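Local coordinates for protein lysine cyclodeaminase (Streptomyces pristinaespiralis, PDB 5YU3) that catalyses, as a lysine cyclodeaminase that binds NAD, the cyclisation of L-lysine with loss of ammonia, and also recognises L-ornithine and L-2,4-diaminobutyric acid, at residues L76-Y81 with L95-R100; A127-L132 with H229-G234; F252-H257 with S297-T302. One frame throughout, in Å; residues are numbered along the deposited sequence.

Contact 1: L76-Y81 with L95-R100; sequences LKTVGY and LGTVAR. With NAD (nicotinamide-adenine-dinucleotide), chain F; PRO (proline), chain G.
Two neighbouring antiparallel strands of the mixed sheet, 73-81 and 94-102, meet here and form part of the proline pocket. Backbone bonds join three hydrogen-bonded pairs: Leu76 with Ala99, Thr78 with Thr97, and Gly80 with Leu95. The Gly80 N to Leu95 O bond is short and almost straight, at 2.8 Å and 178°. Lys77 faces Val98 and Val79 faces Gly96 in the non-hydrogen-bonded pairs. The CA atoms of Val79 and Gly96 come to 3.9 Å, and Gly96 CA lies 3.0 Å from Thr78 O.

On the face of Lys77 and Val79, the lysine chain starts beside Val98, its CG and CD touching CG2. It then bends at CG-CD (chi3 90°) and runs off to the ligand. Lys77 NZ donates to the carboxylate O of the bound proline at 2.6 Å. Val79 CG1 lies 3.9 Å from the proline CB. Asp308 makes a salt bridge to Lys77 NZ, and Thr118 OG1 is hydrogen-bonded to it.

On the other face, the hydroxyls of Thr78 and Thr97 approach each other, OG1 to OG1 3.1 Å. Each OG1 sits between its own backbone N and carbonyl carbon. A water donates to Leu76 O and also meets Thr78 OG1. Tyr101 OH of the second subunit is hydrogen-bonded to Thr78 OG1.

One face thus grips a ligand carboxylate while the other meets the partner subunit. The proline carboxylate, Asp308 and Thr118 together fix where the end of the Lys77 chain lies.

Contact 2: A127-L132 with H229-G234; sequences AVASRL and HINAVG. With NA (sodium ion), chain E; NAD (nicotinamide-adenine-dinucleotide), chain F.
Ser130 on helix 115-133 meets His229 and Asn231 on strand 229-232. A small network of hydrogen bonds links the polar groups. Asn231 ND2 donates to Ser130 OG at 3.0 Å and 149°, and the serine oxygen lies in the amide plane. Ser130 OG is also hydrogen-bonded to Ser126 O, one turn earlier in its own helix. Its torsion places OG beside the backbone N (chi1 -61°). Another bond stays within the strand: His229 NE2 donates to Asn231 OD1 at 2.9 Å. This donor stands well above the carbonyl plane of the amide. Both ends of the amide are therefore engaged, which fixes its rotation. Ser206 OG is a further partner of Asn231 ND2, and His229 ND1 is bonded to Ser297 OG.

The van der Waals contacts are few. Ser130 OG lies at the edge of the imidazole, near its plane, 3.3 Å from His229 CD2. Ala129 CB comes to 4.1 Å from Asn231 OD1.

Ligand and metal contacts belong to the end of the strand and the turn after it. Ala232 O binds the sodium ion at 2.8 Å and Gly234 O at 3.0 Å; Asp300 and Ser301 complete the site. Val233 O accepts a bond from the NAD carboxamide N7N, 3.0 Å long.

The helix lies over the parallel sheet and runs nearly antiparallel to the strand, with axes 9.1 Å apart. Leu157 of helix 148-160 touches both Ser130 and Asn231, while helix 20-39 packs against Ala127 and Val128.

Contact 3: F252-H257 with S297-T302; sequences FVTADH and SVFDST. With NA (sodium ion), chain E; NAD (nicotinamide-adenine-dinucleotide), chain F.
The axes of strands 252-255 and 297-300 run parallel, 4.6 Å apart at closest approach and 18° from each other, in register from Phe252 beside Ser297 to Ala255 beside Asp300. Four backbone bonds join them, from Val298 N to Phe252 O at one end to Asp256 N to Asp300 O at the other.

Past the strands, Asp256 takes over. Its CG lies between the backbone N and carbonyl carbon (chi1 57°), and both carboxylate oxygens meet Thr302. Thr302 OG1 donates to Asp256 OD1 at 2.9 Å, on the syn side. Thr302 N donates to Asp256 OD2, also at 2.9 Å, from 34° out of the carboxylate plane. Gly303 N adds a bond to OD2, so the carboxylate probably helps hold the turn. The edge of the Phe299 ring meets Asp256 CB, with CE1 3.7 Å away, and Thr254 O lies near the ring plane. On the other face of the sheet, Val253 packs beside Val298.

Asp300 OD1 binds the sodium ion at 2.8 Å, and Ser301 O binds it at 2.7 Å. Glu266 N and Cys267 N also hold the Asp300 carboxylate, which probably offsets its charge. Ser301 OG accepts a bond from NAD N7N, 3.2 Å long.

This is one edge of the parallel Rossmann-type sheet, where the turn after a strand's C-terminal end serves the cofactor, as in other NAD-binding folds.

From the N terminus, contact 1 comes first and closes a 13-residue connection, which includes helix 85-89, between successive strands of the mixed sheet. Contact 2 then spans about a hundred residues. It brings helix 115-133 to strand 229-232, so the chain between them includes several strands of the parallel sheet. Contact 3 closes a loop of 39 residues at that sheet's edge. The three lie in series; none nests or crosses. Contacts 2 and 3 touch: strands 229-232 and 297-300 are neighbours, Ala129 CB packs on Phe299, and both contacts supply sodium ligands. Contact 1 lies about 23 Å from each, centre to centre, but all three reach NAD, which bridges the two sheets.

Contact 1: L76-Y81 with L95-R100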
loop_
_atom_site.group_PDB
_atom_site.type_symbol
_atom_site.label_atom_id
_atom_site.label_comp_id
_atom_site.label_asym_id
_atom_site.label_seq_id
_atom_site.Cartn_x
_atom_site.Cartn_y
_atom_site.Cartn_z
ATOM N N LEU A 76 6.964 -0.393 -2.696
ATOM C CA LEU A 76 5.533 -0.119 -2.795
ATOM C C LEU A 76 5.322 1.202 -3.516
ATOM O O LEU A 76 5.769 2.249 -3.037
ATOM C CB LEU A 76 4.863 -0.080 -1.413
ATOM C CG LEU A 76 3.324 0.010 -1.453
ATOM C CD1 LEU A 76 2.683 -1.328 -1.828
ATOM C CD2 LEU A 76 2.744 0.520 -0.142
ATOM N N LYS A 77 4.613 1.175 -4.642
ATOM C CA LYS A 77 4.166 2.418 -5.244
ATOM C C LYS A 77 2.702 2.648 -4.908
ATOM O O LYS A 77 1.871 1.735 -5.023
ATOM C CB LYS A 77 4.373 2.457 -6.762
ATOM C CG LYS A 77 3.919 3.818 -7.324
ATOM C CD LYS A 77 4.394 4.079 -8.755
ATOM C CE LYS A 77 3.374 3.576 -9.769
ATOM N NZ LYS A 77 3.894 3.687 -11.156
ATOM N N THR A 78 2.404 3.860 -4.456
ATOM C CA THR A 78 1.047 4.322 -4.223
ATOM C C THR A 78 0.780 5.402 -5.255
ATOM O O THR A 78 1.572 6.344 -5.386
ATOM C CB THR A 78 0.881 4.874 -2.805
ATOM O OG1 THR A 78 1.997 5.722 -2.497
ATOM C CG2 THR A 78 0.832 3.740 -1.789
ATOM N N VAL A 79 -0.302 5.260 -6.008
ATOM C CA VAL A 79 -0.481 6.128 -7.165
ATOM C C VAL A 79 -1.965 6.314 -7.439
ATOM O O VAL A 79 -2.742 5.352 -7.437
ATOM C CB VAL A 79 0.264 5.565 -8.392
ATOM C CG1 VAL A 79 -0.151 4.107 -8.662
ATOM C CG2 VAL A 79 0.021 6.447 -9.609
ATOM N N GLY A 80 -2.360 7.563 -7.670
ATOM C CA GLY A 80 -3.722 7.877 -8.049
ATOM C C GLY A 80 -3.850 8.152 -9.538
ATOM O O GLY A 80 -2.927 8.654 -10.177
ATOM N N TYR A 81 -5.012 7.800 -10.080
ATOM C CA TYR A 81 -5.450 8.213 -11.412
ATOM C C TYR A 81 -6.670 9.093 -11.187
ATOM O O TYR A 81 -7.702 8.613 -10.704
ATOM C CB TYR A 81 -5.783 7.005 -12.286
ATOM C CG TYR A 81 -6.631 7.317 -13.502
ATOM C CD1 TYR A 81 -6.069 7.893 -14.637
ATOM C CD2 TYR A 81 -7.989 7.013 -13.521
ATOM C CE1 TYR A 81 -6.848 8.171 -15.770
ATOM C CE2 TYR A 81 -8.774 7.276 -14.653
ATOM C CZ TYR A 81 -8.194 7.860 -15.771
ATOM O OH TYR A 81 -8.958 8.126 -16.901
ATOM N N LEU A 95 -0.613 10.822 -9.976
ATOM C CA LEU A 95 0.056 11.413 -8.823
ATOM C C LEU A 95 0.409 10.280 -7.874
ATOM O O LEU A 95 -0.487 9.579 -7.395
ATOM C CB LEU A 95 -0.875 12.435 -8.154
ATOM C CG LEU A 95 -0.375 13.570 -7.266
ATOM C CD1 LEU A 95 0.874 14.209 -7.865
ATOM C CD2 LEU A 95 -1.504 14.589 -7.085
ATOM N N GLY A 96 1.699 10.092 -7.602
ATOM C CA GLY A 96 2.087 8.972 -6.764
ATOM C C GLY A 96 3.460 9.134 -6.144
ATOM O O GLY A 96 4.176 10.106 -6.397
ATOM N N THR A 97 3.817 8.142 -5.328
ATOM C CA THR A 97 5.086 8.090 -4.611
ATOM C C THR A 97 5.541 6.636 -4.543
ATOM O O THR A 97 4.733 5.713 -4.651
ATOM C CB THR A 97 4.948 8.688 -3.198
ATOM O OG1 THR A 97 3.683 8.314 -2.653
ATOM C CG2 THR A 97 5.014 10.219 -3.241
ATOM N N VAL A 98 6.847 6.425 -4.371
ATOM C CA VAL A 98 7.416 5.082 -4.345
ATOM C C VAL A 98 8.250 4.946 -3.081
ATOM O O VAL A 98 9.131 5.777 -2.826
ATOM C CB VAL A 98 8.281 4.773 -5.584
ATOM C CG1 VAL A 98 8.493 3.262 -5.717
ATOM C CG2 VAL A 98 7.641 5.336 -6.860
ATOM N N ALA A 99 7.979 3.903 -2.294
ATOM C CA ALA A 99 8.711 3.654 -1.059
ATOM C C ALA A 99 9.466 2.333 -1.140
ATOM O O ALA A 99 9.073 1.410 -1.863
ATOM C CB ALA A 99 7.761 3.635 0.157
ATOM N N ARG A 100 10.557 2.244 -0.380
ATOM C CA ARG A 100 11.318 1.014 -0.255
ATOM C C ARG A 100 11.414 0.646 1.221
ATOM O O ARG A 100 11.614 1.522 2.068
ATOM C CB ARG A 100 12.719 1.164 -0.857
ATOM C CG ARG A 100 13.523 -0.120 -0.814
ATOM C CD ARG A 100 14.771 -0.022 -1.660
ATOM N NE ARG A 100 14.448 -0.057 -3.082
ATOM C CZ ARG A 100 15.344 -0.256 -4.042
ATOM N NH1 ARG A 100 16.613 -0.438 -3.723
ATOM N NH2 ARG A 100 14.963 -0.275 -5.322
HETATM P PA NAD F . -3.435 12.768 -18.772
HETATM O O1A NAD F . -4.691 13.240 -18.110
HETATM O O2A NAD F . -2.160 13.577 -18.636
HETATM O O5B NAD F . -3.712 12.660 -20.353
HETATM C C5B NAD F . -4.810 11.877 -20.835
HETATM C C4B NAD F . -5.288 12.549 -22.114
HETATM O O4B NAD F . -6.269 11.721 -22.743
HETATM C C3B NAD F . -5.981 13.885 -21.829
HETATM O O3B NAD F . -5.298 14.955 -22.518
HETATM C C2B NAD F . -7.389 13.689 -22.366
HETATM O O2B NAD F . -7.945 14.852 -22.974
HETATM C C1B NAD F . -7.176 12.602 -23.396
HETATM N N9A NAD F . -8.369 11.829 -23.800
HETATM C C8A NAD F . -9.421 11.441 -23.042
HETATM N N7A NAD F . -10.308 10.716 -23.796
HETATM C C5A NAD F . -9.799 10.644 -25.049
HETATM C C6A NAD F . -10.195 10.051 -26.340
HETATM N N6A NAD F . -11.347 9.349 -26.460
HETATM N N1A NAD F . -9.354 10.208 -27.388
HETATM C C2A NAD F . -8.198 10.894 -27.315
HETATM N N3A NAD F . -7.781 11.475 -26.178
HETATM C C4A NAD F . -8.525 11.378 -25.042
HETATM O O3 NAD F . -3.164 11.254 -18.247
HETATM P PN NAD F . -1.861 10.358 -18.495
HETATM O O1N NAD F . -1.318 10.668 -19.871
HETATM O O2N NAD F . -0.971 10.485 -17.277
HETATM O O5D NAD F . -2.468 8.864 -18.461
HETATM C C5D NAD F . -3.212 8.365 -19.573
HETATM C C4D NAD F . -3.580 6.906 -19.306
HETATM O O4D NAD F . -2.396 6.135 -19.102
HETATM C C3D NAD F . -4.402 6.749 -18.038
HETATM O O3D NAD F . -5.376 5.702 -18.246
HETATM C C2D NAD F . -3.389 6.258 -17.027
HETATM O O2D NAD F . -3.987 5.581 -15.913
HETATM C C1D NAD F . -2.556 5.356 -17.914
HETATM N N1N NAD F . -1.247 4.999 -17.383
HETATM C C2N NAD F . -0.759 3.790 -17.694
HETATM C C3N NAD F . 0.479 3.376 -17.223
HETATM C C7N NAD F . 0.984 2.026 -17.612
HETATM O O7N NAD F . 1.941 1.544 -17.042
HETATM N N7N NAD F . 0.381 1.392 -18.633
HETATM C C4N NAD F . 1.251 4.244 -16.444
HETATM C C5N NAD F . 0.727 5.505 -16.166
HETATM C C6N NAD F . -0.528 5.871 -16.655
HETATM N N PRO G . -1.509 2.239 -13.960
HETATM C CA PRO G . -0.510 3.285 -13.381
HETATM C C PRO G . 0.804 2.588 -12.931
HETATM O O PRO G . 1.495 3.284 -12.166
HETATM C CB PRO G . -1.166 3.814 -12.419
HETATM C CG PRO G . -2.680 3.859 -12.982
HETATM C CD PRO G . -2.719 3.082 -14.017
HETATM O OXT PRO G . 1.185 1.431 -13.332
HETATM O O HOH W 1 4.547 4.435 -1.584
#

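Contact 2: A127-L132 with H229-G234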
loop_
_atom_site.group_PDB
_atom_site.type_symbol
_atom_site.label_atom_id
_atom_site.label_comp_id
_atom_site.label_asym_id
_atom_site.label_seq_id
_atom_site.Cartn_x
_atom_site.Cartn_y
_atom_site.Cartn_z
ATOM N N ALA A 127 9.028 1.310 -25.180
ATOM C CA ALA A 127 10.234 1.230 -26.002
ATOM C C ALA A 127 10.772 -0.193 -26.064
ATOM O O ALA A 127 11.204 -0.649 -27.128
ATOM C CB ALA A 127 11.313 2.179 -25.464
ATOM N N VAL A 128 10.759 -0.911 -24.932
ATOM C CA VAL A 128 11.182 -2.312 -24.938
ATOM C C VAL A 128 10.298 -3.133 -25.870
ATOM O O VAL A 128 10.790 -3.937 -26.678
ATOM C CB VAL A 128 11.161 -2.889 -23.509
ATOM C CG1 VAL A 128 11.435 -4.395 -23.526
ATOM C CG2 VAL A 128 12.190 -2.178 -22.650
ATOM N N ALA A 129 8.981 -2.963 -25.756
ATOM C CA ALA A 129 8.063 -3.743 -26.587
ATOM C C ALA A 129 8.183 -3.368 -28.054
ATOM O O ALA A 129 8.084 -4.236 -28.930
ATOM C CB ALA A 129 6.618 -3.538 -26.136
ATOM N N SER A 130 8.361 -2.075 -28.340
ATOM C CA SER A 130 8.379 -1.626 -29.729
ATOM C C SER A 130 9.681 -1.998 -30.422
ATOM O O SER A 130 9.693 -2.221 -31.638
ATOM C CB SER A 130 8.146 -0.119 -29.799
ATOM O OG SER A 130 6.889 0.243 -29.259
ATOM N N ARG A 131 10.786 -2.070 -29.680
ATOM C CA ARG A 131 12.008 -2.593 -30.269
ATOM C C ARG A 131 11.795 -4.015 -30.772
ATOM O O ARG A 131 12.317 -4.395 -31.829
ATOM C CB ARG A 131 13.141 -2.536 -29.243
ATOM C CG ARG A 131 14.516 -2.386 -29.837
ATOM C CD ARG A 131 15.447 -1.800 -28.790
ATOM N NE ARG A 131 15.208 -2.446 -27.505
ATOM C CZ ARG A 131 15.931 -2.231 -26.412
ATOM N NH1 ARG A 131 16.949 -1.367 -26.445
ATOM N NH2 ARG A 131 15.632 -2.881 -25.287
ATOM N N LEU A 132 11.011 -4.809 -30.039
ATOM C CA LEU A 132 10.758 -6.192 -30.430
ATOM C C LEU A 132 9.738 -6.310 -31.560
ATOM O O LEU A 132 9.838 -7.236 -32.376
ATOM C CB LEU A 132 10.262 -7.004 -29.227
ATOM C CG LEU A 132 11.310 -7.466 -28.204
ATOM C CD1 LEU A 132 10.669 -7.639 -26.836
ATOM C CD2 LEU A 132 11.973 -8.758 -28.649
ATOM N N HIS A 229 2.498 -1.556 -35.107
ATOM C CA HIS A 229 2.583 -1.933 -33.702
ATOM C C HIS A 229 1.905 -0.877 -32.841
ATOM O O HIS A 229 2.158 0.321 -33.008
ATOM C CB HIS A 229 4.030 -2.095 -33.238
ATOM C CG HIS A 229 4.125 -2.338 -31.770
ATOM N ND1 HIS A 229 3.633 -3.484 -31.183
ATOM C CD2 HIS A 229 4.594 -1.563 -30.760
ATOM C CE1 HIS A 229 3.814 -3.417 -29.874
ATOM N NE2 HIS A 229 4.401 -2.265 -29.592
ATOM N N ILE A 230 1.070 -1.319 -31.901
ATOM C CA ILE A 230 0.366 -0.420 -30.994
ATOM C C ILE A 230 0.825 -0.700 -29.572
ATOM O O ILE A 230 0.785 -1.852 -29.126
ATOM C CB ILE A 230 -1.161 -0.581 -31.078
ATOM C CG1 ILE A 230 -1.656 -0.436 -32.519
ATOM C CG2 ILE A 230 -1.848 0.437 -30.137
ATOM C CD1 ILE A 230 -3.162 -0.689 -32.664
ATOM N N ASN A 231 1.241 0.351 -28.858
ATOM C CA ASN A 231 1.386 0.284 -27.405
ATOM C C ASN A 231 0.084 0.794 -26.803
ATOM O O ASN A 231 -0.224 1.987 -26.896
ATOM C CB ASN A 231 2.581 1.109 -26.916
ATOM C CG ASN A 231 3.867 0.744 -27.618
ATOM O OD1 ASN A 231 4.411 -0.345 -27.428
ATOM N ND2 ASN A 231 4.366 1.664 -28.444
ATOM N N ALA A 232 -0.705 -0.115 -26.229
ATOM C CA ALA A 232 -1.973 0.241 -25.598
ATOM C C ALA A 232 -1.679 0.529 -24.128
ATOM O O ALA A 232 -1.488 -0.386 -23.325
ATOM C CB ALA A 232 -2.990 -0.881 -25.779
ATOM N N VAL A 233 -1.596 1.813 -23.777
ATOM C CA VAL A 233 -0.991 2.198 -22.501
ATOM C C VAL A 233 -2.072 2.598 -21.508
ATOM O O VAL A 233 -1.914 2.400 -20.295
ATOM C CB VAL A 233 0.026 3.340 -22.703
ATOM C CG1 VAL A 233 0.547 3.859 -21.356
ATOM C CG2 VAL A 233 1.176 2.854 -23.571
ATOM N N GLY A 234 -3.170 3.170 -22.012
ATOM C CA GLY A 234 -4.271 3.578 -21.157
ATOM C C GLY A 234 -4.757 2.423 -20.303
ATOM O O GLY A 234 -4.870 1.300 -20.795
HETATM NA NA NA E . -3.610 -1.247 -21.646
HETATM P PA NAD F . -3.435 12.768 -18.772
HETATM O O1A NAD F . -4.691 13.240 -18.110
HETATM O O2A NAD F . -2.160 13.577 -18.636
HETATM O O5B NAD F . -3.712 12.660 -20.353
HETATM C C5B NAD F . -4.810 11.877 -20.835
HETATM C C4B NAD F . -5.288 12.549 -22.114
HETATM O O4B NAD F . -6.269 11.721 -22.743
HETATM C C3B NAD F . -5.981 13.885 -21.829
HETATM O O3B NAD F . -5.298 14.955 -22.518
HETATM C C2B NAD F . -7.389 13.689 -22.366
HETATM O O2B NAD F . -7.945 14.852 -22.974
HETATM C C1B NAD F . -7.176 12.602 -23.396
HETATM N N9A NAD F . -8.369 11.829 -23.800
HETATM C C8A NAD F . -9.421 11.441 -23.042
HETATM N N7A NAD F . -10.308 10.716 -23.796
HETATM C C5A NAD F . -9.799 10.644 -25.049
HETATM C C6A NAD F . -10.195 10.051 -26.340
HETATM N N6A NAD F . -11.347 9.349 -26.460
HETATM N N1A NAD F . -9.354 10.208 -27.388
HETATM C C2A NAD F . -8.198 10.894 -27.315
HETATM N N3A NAD F . -7.781 11.475 -26.178
HETATM C C4A NAD F . -8.525 11.378 -25.042
HETATM O O3 NAD F . -3.164 11.254 -18.247
HETATM P PN NAD F . -1.861 10.358 -18.495
HETATM O O1N NAD F . -1.318 10.668 -19.871
HETATM O O2N NAD F . -0.971 10.485 -17.277
HETATM O O5D NAD F . -2.468 8.864 -18.461
HETATM C C5D NAD F . -3.212 8.365 -19.573
HETATM C C4D NAD F . -3.580 6.906 -19.306
HETATM O O4D NAD F . -2.396 6.135 -19.102
HETATM C C3D NAD F . -4.402 6.749 -18.038
HETATM O O3D NAD F . -5.376 5.702 -18.246
HETATM C C2D NAD F . -3.389 6.258 -17.027
HETATM O O2D NAD F . -3.987 5.581 -15.913
HETATM C C1D NAD F . -2.556 5.356 -17.914
HETATM N N1N NAD F . -1.247 4.999 -17.383
HETATM C C2N NAD F . -0.759 3.790 -17.694
HETATM C C3N NAD F . 0.479 3.376 -17.223
HETATM C C7N NAD F . 0.984 2.026 -17.612
HETATM O O7N NAD F . 1.941 1.544 -17.042
HETATM N N7N NAD F . 0.381 1.392 -18.633
HETATM C C4N NAD F . 1.251 4.244 -16.444
HETATM C C5N NAD F . 0.727 5.505 -16.166
HETATM C C6N NAD F . -0.528 5.871 -16.655
#

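Contact 3: F252-H257 with S297-T302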
loop_
_atom_site.group_PDB
_atom_site.type_symbol
_atom_site.label_atom_id
_atom_site.label_comp_id
_atom_site.label_asym_id
_atom_site.label_seq_id
_atom_site.Cartn_x
_atom_site.Cartn_y
_atom_site.Cartn_z
ATOM N N PHE A 252 -1.331 -9.801 -32.932
ATOM C CA PHE A 252 -0.494 -10.519 -31.978
ATOM C C PHE A 252 -0.409 -9.677 -30.710
ATOM O O PHE A 252 0.115 -8.561 -30.754
ATOM C CB PHE A 252 0.894 -10.748 -32.579
ATOM C CG PHE A 252 1.904 -11.347 -31.616
ATOM C CD1 PHE A 252 1.909 -12.712 -31.356
ATOM C CD2 PHE A 252 2.865 -10.552 -31.009
ATOM C CE1 PHE A 252 2.838 -13.268 -30.493
ATOM C CE2 PHE A 252 3.809 -11.105 -30.133
ATOM C CZ PHE A 252 3.794 -12.463 -29.883
ATOM N N VAL A 253 -0.928 -10.189 -29.592
ATOM C CA VAL A 253 -1.093 -9.402 -28.368
ATOM C C VAL A 253 -0.169 -9.941 -27.281
ATOM O O VAL A 253 -0.325 -11.086 -26.836
ATOM C CB VAL A 253 -2.549 -9.414 -27.888
ATOM C CG1 VAL A 253 -2.683 -8.596 -26.624
ATOM C CG2 VAL A 253 -3.471 -8.887 -28.975
ATOM N N THR A 254 0.784 -9.117 -26.840
ATOM C CA THR A 254 1.637 -9.449 -25.702
ATOM C C THR A 254 1.301 -8.505 -24.554
ATOM O O THR A 254 1.228 -7.287 -24.748
ATOM C CB THR A 254 3.127 -9.362 -26.056
ATOM O OG1 THR A 254 3.916 -9.722 -24.909
ATOM C CG2 THR A 254 3.526 -7.955 -26.523
ATOM N N ALA A 255 1.056 -9.063 -23.372
ATOM C CA ALA A 255 0.756 -8.261 -22.192
ATOM C C ALA A 255 1.991 -8.152 -21.311
ATOM O O ALA A 255 2.826 -9.058 -21.276
ATOM C CB ALA A 255 -0.386 -8.877 -21.381
ATOM N N ASP A 256 2.101 -7.034 -20.584
ATOM C CA ASP A 256 3.189 -6.949 -19.617
ATOM C C ASP A 256 2.943 -7.884 -18.441
ATOM O O ASP A 256 3.889 -8.458 -17.889
ATOM C CB ASP A 256 3.416 -5.496 -19.151
ATOM C CG ASP A 256 2.188 -4.818 -18.526
ATOM O OD1 ASP A 256 1.059 -5.375 -18.429
ATOM O OD2 ASP A 256 2.367 -3.637 -18.132
ATOM N N HIS A 257 1.687 -8.103 -18.105
ATOM C CA HIS A 257 1.307 -8.847 -16.904
ATOM C C HIS A 257 -0.012 -9.506 -17.262
ATOM O O HIS A 257 -1.066 -8.860 -17.210
ATOM C CB HIS A 257 1.170 -7.909 -15.706
ATOM C CG HIS A 257 1.035 -8.599 -14.384
ATOM N ND1 HIS A 257 0.023 -9.495 -14.106
ATOM C CD2 HIS A 257 1.769 -8.495 -13.250
ATOM C CE1 HIS A 257 0.148 -9.921 -12.859
ATOM N NE2 HIS A 257 1.201 -9.331 -12.318
ATOM N N SER A 297 0.596 -5.948 -34.324
ATOM C CA SER A 297 0.935 -6.335 -32.962
ATOM C C SER A 297 0.416 -5.293 -31.975
ATOM O O SER A 297 0.298 -4.105 -32.291
ATOM C CB SER A 297 2.468 -6.528 -32.782
ATOM O OG SER A 297 3.196 -5.389 -33.244
ATOM N N VAL A 298 0.097 -5.757 -30.771
ATOM C CA VAL A 298 -0.354 -4.889 -29.690
ATOM C C VAL A 298 0.410 -5.273 -28.435
ATOM O O VAL A 298 0.445 -6.452 -28.068
ATOM C CB VAL A 298 -1.865 -5.007 -29.432
ATOM C CG1 VAL A 298 -2.236 -4.261 -28.143
ATOM C CG2 VAL A 298 -2.652 -4.478 -30.620
ATOM N N PHE A 299 1.019 -4.281 -27.787
ATOM C CA PHE A 299 1.583 -4.432 -26.447
ATOM C C PHE A 299 0.542 -3.876 -25.489
ATOM O O PHE A 299 0.263 -2.670 -25.498
ATOM C CB PHE A 299 2.920 -3.696 -26.320
ATOM C CG PHE A 299 3.406 -3.510 -24.887
ATOM C CD1 PHE A 299 3.352 -4.554 -23.969
ATOM C CD2 PHE A 299 3.941 -2.292 -24.480
ATOM C CE1 PHE A 299 3.810 -4.390 -22.652
ATOM C CE2 PHE A 299 4.416 -2.112 -23.175
ATOM C CZ PHE A 299 4.345 -3.168 -22.249
ATOM N N ASP A 300 -0.065 -4.766 -24.706
ATOM C CA ASP A 300 -1.080 -4.398 -23.722
ATOM C C ASP A 300 -0.371 -4.039 -22.422
ATOM O O ASP A 300 0.041 -4.920 -21.664
ATOM C CB ASP A 300 -2.064 -5.545 -23.516
ATOM C CG ASP A 300 -3.296 -5.119 -22.747
ATOM O OD1 ASP A 300 -3.497 -3.896 -22.565
ATOM O OD2 ASP A 300 -4.089 -6.006 -22.347
ATOM N N SER A 301 -0.229 -2.735 -22.172
ATOM C CA SER A 301 0.539 -2.210 -21.050
ATOM C C SER A 301 -0.418 -1.810 -19.934
ATOM O O SER A 301 -1.361 -1.036 -20.157
ATOM C CB SER A 301 1.388 -1.011 -21.488
ATOM O OG SER A 301 2.169 -0.499 -20.413
ATOM N N THR A 302 -0.190 -2.355 -18.740
ATOM C CA THR A 302 -0.928 -1.961 -17.551
ATOM C C THR A 302 -0.039 -1.388 -16.465
ATOM O O THR A 302 -0.553 -0.686 -15.583
ATOM C CB THR A 302 -1.705 -3.155 -16.965
ATOM O OG1 THR A 302 -0.780 -4.170 -16.548
ATOM C CG2 THR A 302 -2.660 -3.723 -18.013
HETATM NA NA NA E . -3.610 -1.247 -21.646
HETATM P PA NAD F . -3.435 12.768 -18.772
HETATM O O1A NAD F . -4.691 13.240 -18.110
HETATM O O2A NAD F . -2.160 13.577 -18.636
HETATM O O5B NAD F . -3.712 12.660 -20.353
HETATM C C5B NAD F . -4.810 11.877 -20.835
HETATM C C4B NAD F . -5.288 12.549 -22.114
HETATM O O4B NAD F . -6.269 11.721 -22.743
HETATM C C3B NAD F . -5.981 13.885 -21.829
HETATM O O3B NAD F . -5.298 14.955 -22.518
HETATM C C2B NAD F . -7.389 13.689 -22.366
HETATM O O2B NAD F . -7.945 14.852 -22.974
HETATM C C1B NAD F . -7.176 12.602 -23.396
HETATM N N9A NAD F . -8.369 11.829 -23.800
HETATM C C8A NAD F . -9.421 11.441 -23.042
HETATM N N7A NAD F . -10.308 10.716 -23.796
HETATM C C5A NAD F . -9.799 10.644 -25.049
HETATM C C6A NAD F . -10.195 10.051 -26.340
HETATM N N6A NAD F . -11.347 9.349 -26.460
HETATM N N1A NAD F . -9.354 10.208 -27.388
HETATM C C2A NAD F . -8.198 10.894 -27.315
HETATM N N3A NAD F . -7.781 11.475 -26.178
HETATM C C4A NAD F . -8.525 11.378 -25.042
HETATM O O3 NAD F . -3.164 11.254 -18.247
HETATM P PN NAD F . -1.861 10.358 -18.495
HETATM O O1N NAD F . -1.318 10.668 -19.871
HETATM O O2N NAD F . -0.971 10.485 -17.277
HETATM O O5D NAD F . -2.468 8.864 -18.461
HETATM C C5D NAD F . -3.212 8.365 -19.573
HETATM C C4D NAD F . -3.580 6.906 -19.306
HETATM O O4D NAD F . -2.396 6.135 -19.102
HETATM C C3D NAD F . -4.402 6.749 -18.038
HETATM O O3D NAD F . -5.376 5.702 -18.246
HETATM C C2D NAD F . -3.389 6.258 -17.027
HETATM O O2D NAD F . -3.987 5.581 -15.913
HETATM C C1D NAD F . -2.556 5.356 -17.914
HETATM N N1N NAD F . -1.247 4.999 -17.383
HETATM C C2N NAD F . -0.759 3.790 -17.694
HETATM C C3N NAD F . 0.479 3.376 -17.223
HETATM C C7N NAD F . 0.984 2.026 -17.612
HETATM O O7N NAD F . 1.941 1.544 -17.042
HETATM N N7N NAD F . 0.381 1.392 -18.633
HETATM C C4N NAD F . 1.251 4.244 -16.444
HETATM C C5N NAD F . 0.727 5.505 -16.166
HETATM C C6N NAD F . -0.528 5.871 -16.655
#